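Local coordinates for protein fiber (Human adenovirus 26, PDB 6FJN) that forms the trimeric knob domain at the tip of the adenovirus fiber, which probably attaches the virion to receptors on the host cell, at residues A[106-111]-A[179-184]; A[134-139]-A[167-172]. All coordinates share one frame; numbering follows the deposited sequence. Where two conformers were deposited one is given.

Interaction 1 (A[106-111]-A[179-184]); sequences TAYPKP and SYLTQE
Tyr-108 reaches from the loop 106-111 to the end of strand 176-181, and its hydroxyl takes the one direct hydrogen bond between the segments. The backbone N of Leu-181 gives its N-H to Tyr-108 OH at 3.0 Å, almost straight at 173°, arriving in the plane of the ring at its edge.

Apolar side chains pack beside this bond. Tyr-108 CE2 lies 4.0 Å from Tyr-180 CB, and the two side chains cross at about a right angle. Tyr-180 CG sits between its backbone N and carbonyl carbon (chi1 59°), turning the ring away while CB stays against Tyr-108; its hydroxyl hydrogen-bonds to Phe-101 O. Leu-181 lays its CD1 methyl against the Tyr-108 hydroxyl and CD2 4.0 Å from Ala-107 CB, the methyl centred over one face of the Tyr-108 ring.

In the knob's antiparallel beta-sandwich, this joins the long loop between strands 89-90 and 123-129 to the last strand.

One water donates to Thr-106 OG1 at 3.1 Å and to Gln-183 OE1 at 3.0 Å; these also bond Asp-88 OD2 of the second subunit and Leu-105 N, respectively. Thr-182, Gln-183 (covalently) and Lys-30 form an L-glutamate site in a structure of this protein; here Thr-182 OG1 donates to Glu-184 OE2, salt-bridged to Lys-30.

Interaction 2 (A[134-139]-A[167-172]); sequences TYQPVI and SAQQFD
Gln-136 and Gln-169 approach from opposite directions and join through their terminal amides, each giving one N-H and taking one in return. Gln-169 NE2 donates to Gln-136 OE1 at 2.9 Å, and Gln-136 NE2 donates to Gln-169 OE1, also at 2.9 Å. The two bonds close a cyclic amide pair, the same reciprocal pattern that primary amides form with one another.

The planes of the two amides are 29° apart, close to coplanar but with a definite twist, and the twist is shared unequally. Seen from Gln-169, the partner oxygen lies nearly in the amide plane; seen from Gln-136, it is tilted out by 22°. The bond given by Gln-169 is also the straighter one. Both oxygens are met in the carbonyl plane, on a lone pair. Held at two points, neither amide can turn about its last torsion without breaking the pair. The pairing also sets which end is nitrogen and which is oxygen, because flipping just one amide would bring like atoms together.

The extended chains carry the amides out from their backbones until they meet, and the close contact is made by the ends of the two glutamines. In Gln-169, CD stands anti to CA (chi2 -178°), which carries the amide across to the other segment. The Val-138 and Phe-171 side chains face each other more loosely nearby.

Gln-136 immediately precedes strand 137-144, and its backbone bonds to Leu-130, just past the adjoining strand 123-129. Gln-169 belongs to the connection between strands 154-161 and 176-181, bonded through its backbone to Met-51. The amide pair therefore ties the start of a strand in the four-stranded sheet to the loop that leads over to the last strand of the six-stranded sheet.

Overall arrangement
Interactions 1 and 2 lie on opposite sides of the chain's centre, with their own centres about 31 Å apart and no touch between them. Along the sequence, interaction 2 is nested inside the loop closed by interaction 1. Each sets a loop against residues at or next to a strand end: 106-111 meets the end of strand 176-181, outermost in the six-stranded sheet within this chain, whereas 134-139 leads into the four-stranded one. Interaction 1 is buried, mixing aromatic and aliphatic packing with a side-chain-to-backbone bond and a water bridge. Interaction 2 is only partly buried, and its close contact is a pair of amide hydrogen bonds. Other subunits flank both: the second lies against interaction 1, while Lys-117 of the third salt-bridges Asp-172 of segment 167-172.

Interaction 1 (A[106-111]-A[179-184])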
loop_
_atom_site.group_PDB
_atom_site.type_symbol
_atom_site.label_atom_id
_atom_site.label_comp_id
_atom_site.label_asym_id
_atom_site.label_seq_id
_atom_site.Cartn_x
_atom_site.Cartn_y
_atom_site.Cartn_z
ATOM N N THR A 106 -7.861 4.269 19.920
ATOM C CA THR A 106 -6.957 5.380 20.278
ATOM C C THR A 106 -6.411 6.065 19.044
ATOM O O THR A 106 -6.413 7.302 18.900
ATOM C CB THR A 106 -5.804 4.917 21.155
ATOM O OG1 THR A 106 -6.365 4.284 22.300
ATOM C CG2 THR A 106 -4.923 6.080 21.592
ATOM N N ALA A 107 -5.973 5.277 18.052
ATOM C CA ALA A 107 -5.517 5.838 16.770
ATOM C C ALA A 107 -6.669 6.525 16.066
ATOM O O ALA A 107 -6.524 7.584 15.403
ATOM C CB ALA A 107 -4.991 4.732 15.883
ATOM N N TYR A 108 -7.842 5.868 16.132
ATOM C CA TYR A 108 -9.003 6.286 15.326
ATOM C C TYR A 108 -10.204 6.446 16.233
ATOM O O TYR A 108 -11.082 5.569 16.311
ATOM C CB TYR A 108 -9.285 5.312 14.174
ATOM C CG TYR A 108 -8.059 4.777 13.496
ATOM C CD1 TYR A 108 -7.183 5.586 12.831
ATOM C CD2 TYR A 108 -7.771 3.410 13.507
ATOM C CE1 TYR A 108 -6.070 5.082 12.176
ATOM C CE2 TYR A 108 -6.663 2.890 12.859
ATOM C CZ TYR A 108 -5.815 3.718 12.193
ATOM O OH TYR A 108 -4.704 3.179 11.576
ATOM N N PRO A 109 -10.266 7.546 16.982
ATOM C CA PRO A 109 -11.353 7.702 17.930
ATOM C C PRO A 109 -12.649 8.045 17.218
ATOM O O PRO A 109 -12.676 8.665 16.178
ATOM C CB PRO A 109 -10.869 8.838 18.836
ATOM C CG PRO A 109 -9.929 9.608 17.968
ATOM C CD PRO A 109 -9.292 8.652 17.049
ATOM N N LYS A 110 -13.741 7.662 17.856
ATOM C CA LYS A 110 -15.042 8.070 17.398
ATOM C C LYS A 110 -15.147 9.584 17.442
ATOM O O LYS A 110 -14.527 10.250 18.290
ATOM C CB LYS A 110 -16.151 7.539 18.311
ATOM C CG LYS A 110 -16.151 6.031 18.470
ATOM C CD LYS A 110 -16.954 5.309 17.440
ATOM C CE LYS A 110 -18.208 4.741 18.107
ATOM N NZ LYS A 110 -19.204 4.546 17.060
ATOM N N PRO A 111 -15.981 10.143 16.574
ATOM C CA PRO A 111 -16.188 11.590 16.671
ATOM C C PRO A 111 -16.761 12.015 18.011
ATOM O O PRO A 111 -17.531 11.263 18.643
ATOM C CB PRO A 111 -17.218 11.870 15.600
ATOM C CG PRO A 111 -17.167 10.711 14.687
ATOM C CD PRO A 111 -16.848 9.542 15.551
ATOM N N SER A 179 -3.566 -0.500 5.070
ATOM C CA SER A 179 -3.443 -1.113 6.378
ATOM C C SER A 179 -3.986 -0.179 7.429
ATOM O O SER A 179 -4.208 1.029 7.159
ATOM C CB SER A 179 -2.002 -1.490 6.719
ATOM O OG SER A 179 -1.227 -0.345 7.046
ATOM N N TYR A 180 -4.222 -0.706 8.625
ATOM C CA TYR A 180 -4.608 0.104 9.773
ATOM C C TYR A 180 -4.227 -0.565 11.031
ATOM O O TYR A 180 -4.062 -1.789 11.106
ATOM C CB TYR A 180 -6.138 0.436 9.746
ATOM C CG TYR A 180 -7.025 -0.808 9.760
ATOM C CD1 TYR A 180 -7.483 -1.333 10.985
ATOM C CD2 TYR A 180 -7.439 -1.416 8.604
ATOM C CE1 TYR A 180 -8.317 -2.423 11.009
ATOM C CE2 TYR A 180 -8.289 -2.522 8.622
ATOM C CZ TYR A 180 -8.729 -3.015 9.834
ATOM O OH TYR A 180 -9.530 -4.131 9.777
ATOM N N LEU A 181 -4.092 0.247 12.081
ATOM C CA LEU A 181 -3.767 -0.232 13.410
ATOM C C LEU A 181 -4.978 -0.884 14.042
ATOM O O LEU A 181 -6.071 -0.387 13.934
ATOM C CB LEU A 181 -3.308 0.929 14.296
ATOM C CG LEU A 181 -1.892 1.449 14.053
ATOM C CD1 LEU A 181 -1.466 1.761 12.646
ATOM C CD2 LEU A 181 -1.653 2.648 14.982
ATOM N N THR A 182 -4.747 -1.983 14.714
ATOM C CA THR A 182 -5.855 -2.737 15.304
ATOM C C THR A 182 -6.038 -2.512 16.792
ATOM O O THR A 182 -5.088 -2.170 17.549
ATOM C CB THR A 182 -5.676 -4.223 15.060
ATOM O OG1 THR A 182 -4.447 -4.626 15.682
ATOM C CG2 THR A 182 -5.583 -4.608 13.596
ATOM N N GLN A 183 -7.274 -2.772 17.241
ATOM C CA GLN A 183 -7.622 -2.938 18.631
ATOM C C GLN A 183 -7.042 -4.368 19.107
ATOM O O GLN A 183 -6.804 -5.249 18.244
ATOM C CB GLN A 183 -9.182 -2.934 18.729
ATOM C CG GLN A 183 -9.749 -2.718 20.115
ATOM C CD GLN A 183 -9.659 -1.280 20.619
ATOM O OE1 GLN A 183 -9.196 -0.384 19.933
ATOM N NE2 GLN A 183 -10.068 -1.075 21.899
ATOM N N GLU A 184 -6.997 -4.666 20.388
ATOM C CA GLU A 184 -6.796 -6.074 20.815
ATOM C C GLU A 184 -7.850 -6.426 21.843
ATOM O O GLU A 184 -8.226 -7.607 22.063
ATOM C CB GLU A 184 -5.362 -6.304 21.357
ATOM C CG GLU A 184 -4.236 -6.083 20.330
ATOM C CD GLU A 184 -4.444 -6.858 19.034
ATOM O OE1 GLU A 184 -4.699 -8.092 19.121
ATOM O OE2 GLU A 184 -4.442 -6.225 17.943
ATOM O OXT GLU A 184 -8.391 -5.487 22.445
HETATM O O HOH W 1 -7.574 1.528 21.644
#

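Interaction 2 (A[134-139]-A[167-172])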
loop_
_atom_site.group_PDB
_atom_site.type_symbol
_atom_site.label_atom_id
_atom_site.label_comp_id
_atom_site.label_asym_id
_atom_site.label_seq_id
_atom_site.Cartn_x
_atom_site.Cartn_y
_atom_site.Cartn_z
ATOM N N THR A 134 -6.669 3.718 -17.122
ATOM C CA THR A 134 -5.760 4.620 -16.427
ATOM C C THR A 134 -6.223 6.066 -16.452
ATOM O O THR A 134 -5.755 6.830 -15.588
ATOM C CB THR A 134 -4.344 4.511 -17.015
ATOM O OG1 THR A 134 -4.391 4.958 -18.365
ATOM C CG2 THR A 134 -3.767 3.125 -16.931
ATOM N N TYR A 135 -7.059 6.436 -17.369
ATOM C CA TYR A 135 -7.570 7.774 -17.471
ATOM C C TYR A 135 -8.882 7.980 -16.724
ATOM O O TYR A 135 -9.512 9.036 -16.874
ATOM C CB TYR A 135 -7.711 8.156 -18.970
ATOM C CG TYR A 135 -8.626 7.260 -19.765
ATOM C CD1 TYR A 135 -8.111 6.111 -20.409
ATOM C CD2 TYR A 135 -9.971 7.533 -19.906
ATOM C CE1 TYR A 135 -8.946 5.266 -21.121
ATOM C CE2 TYR A 135 -10.797 6.729 -20.652
ATOM C CZ TYR A 135 -10.271 5.564 -21.259
ATOM O OH TYR A 135 -11.138 4.776 -21.982
ATOM N N GLN A 136 -9.290 7.022 -15.896
ATOM C CA GLN A 136 -10.549 7.093 -15.170
ATOM C C GLN A 136 -10.360 6.968 -13.667
ATOM O O GLN A 136 -10.848 6.055 -13.023
ATOM C CB GLN A 136 -11.520 6.033 -15.657
ATOM C CG GLN A 136 -11.835 6.240 -17.154
ATOM C CD GLN A 136 -13.051 5.488 -17.651
ATOM O OE1 GLN A 136 -13.370 4.352 -17.148
ATOM N NE2 GLN A 136 -13.765 6.053 -18.537
ATOM N N PRO A 137 -9.695 7.958 -13.050
ATOM C CA PRO A 137 -9.530 7.920 -11.606
ATOM C C PRO A 137 -10.840 8.078 -10.851
ATOM O O PRO A 137 -11.778 8.801 -11.266
ATOM C CB PRO A 137 -8.664 9.115 -11.329
ATOM C CG PRO A 137 -8.939 10.078 -12.463
ATOM C CD PRO A 137 -9.150 9.183 -13.656
ATOM N N VAL A 138 -10.897 7.420 -9.715
ATOM C CA VAL A 138 -11.961 7.499 -8.733
ATOM C C VAL A 138 -11.264 7.642 -7.402
ATOM O O VAL A 138 -10.374 6.838 -7.074
ATOM C CB VAL A 138 -12.825 6.241 -8.776
ATOM C CG1 VAL A 138 -13.804 6.195 -7.601
ATOM C CG2 VAL A 138 -13.576 6.113 -10.083
ATOM N N ILE A 139 -11.710 8.553 -6.553
ATOM C CA ILE A 139 -11.063 8.754 -5.261
ATOM C C ILE A 139 -11.670 7.699 -4.344
ATOM O O ILE A 139 -12.904 7.510 -4.324
ATOM C CB ILE A 139 -11.333 10.178 -4.747
ATOM C CG1 ILE A 139 -10.979 11.234 -5.817
ATOM C CG2 ILE A 139 -10.606 10.439 -3.464
ATOM C CD1 ILE A 139 -11.560 12.587 -5.481
ATOM N N SER A 167 -20.826 8.010 -17.448
ATOM C CA SER A 167 -22.103 7.500 -17.931
ATOM C C SER A 167 -21.908 6.443 -19.014
ATOM O O SER A 167 -20.904 6.479 -19.769
ATOM C CB SER A 167 -23.008 8.645 -18.410
ATOM O OG SER A 167 -22.376 9.375 -19.417
ATOM N N ALA A 168 -22.840 5.504 -19.032
ATOM C CA ALA A 168 -22.864 4.337 -19.904
ATOM C C ALA A 168 -21.783 3.337 -19.572
ATOM O O ALA A 168 -21.538 2.450 -20.419
ATOM C CB ALA A 168 -22.770 4.702 -21.369
ATOM N N GLN A 169 -21.105 3.466 -18.445
ATOM C CA GLN A 169 -20.185 2.438 -17.959
ATOM C C GLN A 169 -20.754 1.768 -16.732
ATOM O O GLN A 169 -21.581 2.318 -15.975
ATOM C CB GLN A 169 -18.805 3.055 -17.680
ATOM C CG GLN A 169 -18.128 3.568 -18.927
ATOM C CD GLN A 169 -16.767 4.128 -18.620
ATOM O OE1 GLN A 169 -16.561 5.389 -18.741
ATOM N NE2 GLN A 169 -15.851 3.307 -18.277
ATOM N N GLN A 170 -20.210 0.587 -16.462
ATOM C CA GLN A 170 -20.484 -0.179 -15.266
ATOM C C GLN A 170 -19.509 0.243 -14.187
ATOM O O GLN A 170 -18.282 0.284 -14.432
ATOM C CB GLN A 170 -20.301 -1.661 -15.585
ATOM C CG GLN A 170 -20.537 -2.596 -14.413
ATOM C CD GLN A 170 -20.506 -4.038 -14.855
ATOM O OE1 GLN A 170 -20.163 -4.370 -16.024
ATOM N NE2 GLN A 170 -20.843 -4.947 -13.946
ATOM N N PHE A 171 -19.989 0.531 -12.981
ATOM C CA PHE A 171 -19.062 0.811 -11.889
ATOM C C PHE A 171 -18.282 -0.444 -11.559
ATOM O O PHE A 171 -18.860 -1.477 -11.176
ATOM C CB PHE A 171 -19.787 1.348 -10.671
ATOM C CG PHE A 171 -18.842 1.789 -9.591
ATOM C CD1 PHE A 171 -18.250 0.859 -8.741
ATOM C CD2 PHE A 171 -18.532 3.125 -9.417
ATOM C CE1 PHE A 171 -17.365 1.230 -7.787
ATOM C CE2 PHE A 171 -17.625 3.516 -8.421
ATOM C CZ PHE A 171 -17.045 2.543 -7.613
ATOM N N ASP A 172 -16.966 -0.356 -11.648
ATOM C CA ASP A 172 -16.069 -1.446 -11.276
ATOM C C ASP A 172 -14.717 -0.775 -11.106
ATOM O O ASP A 172 -14.368 0.106 -11.922
ATOM C CB ASP A 172 -15.988 -2.500 -12.368
ATOM C CG ASP A 172 -15.269 -3.775 -11.901
ATOM O OD1 ASP A 172 -15.013 -3.910 -10.743
ATOM O OD2 ASP A 172 -15.036 -4.662 -12.763
#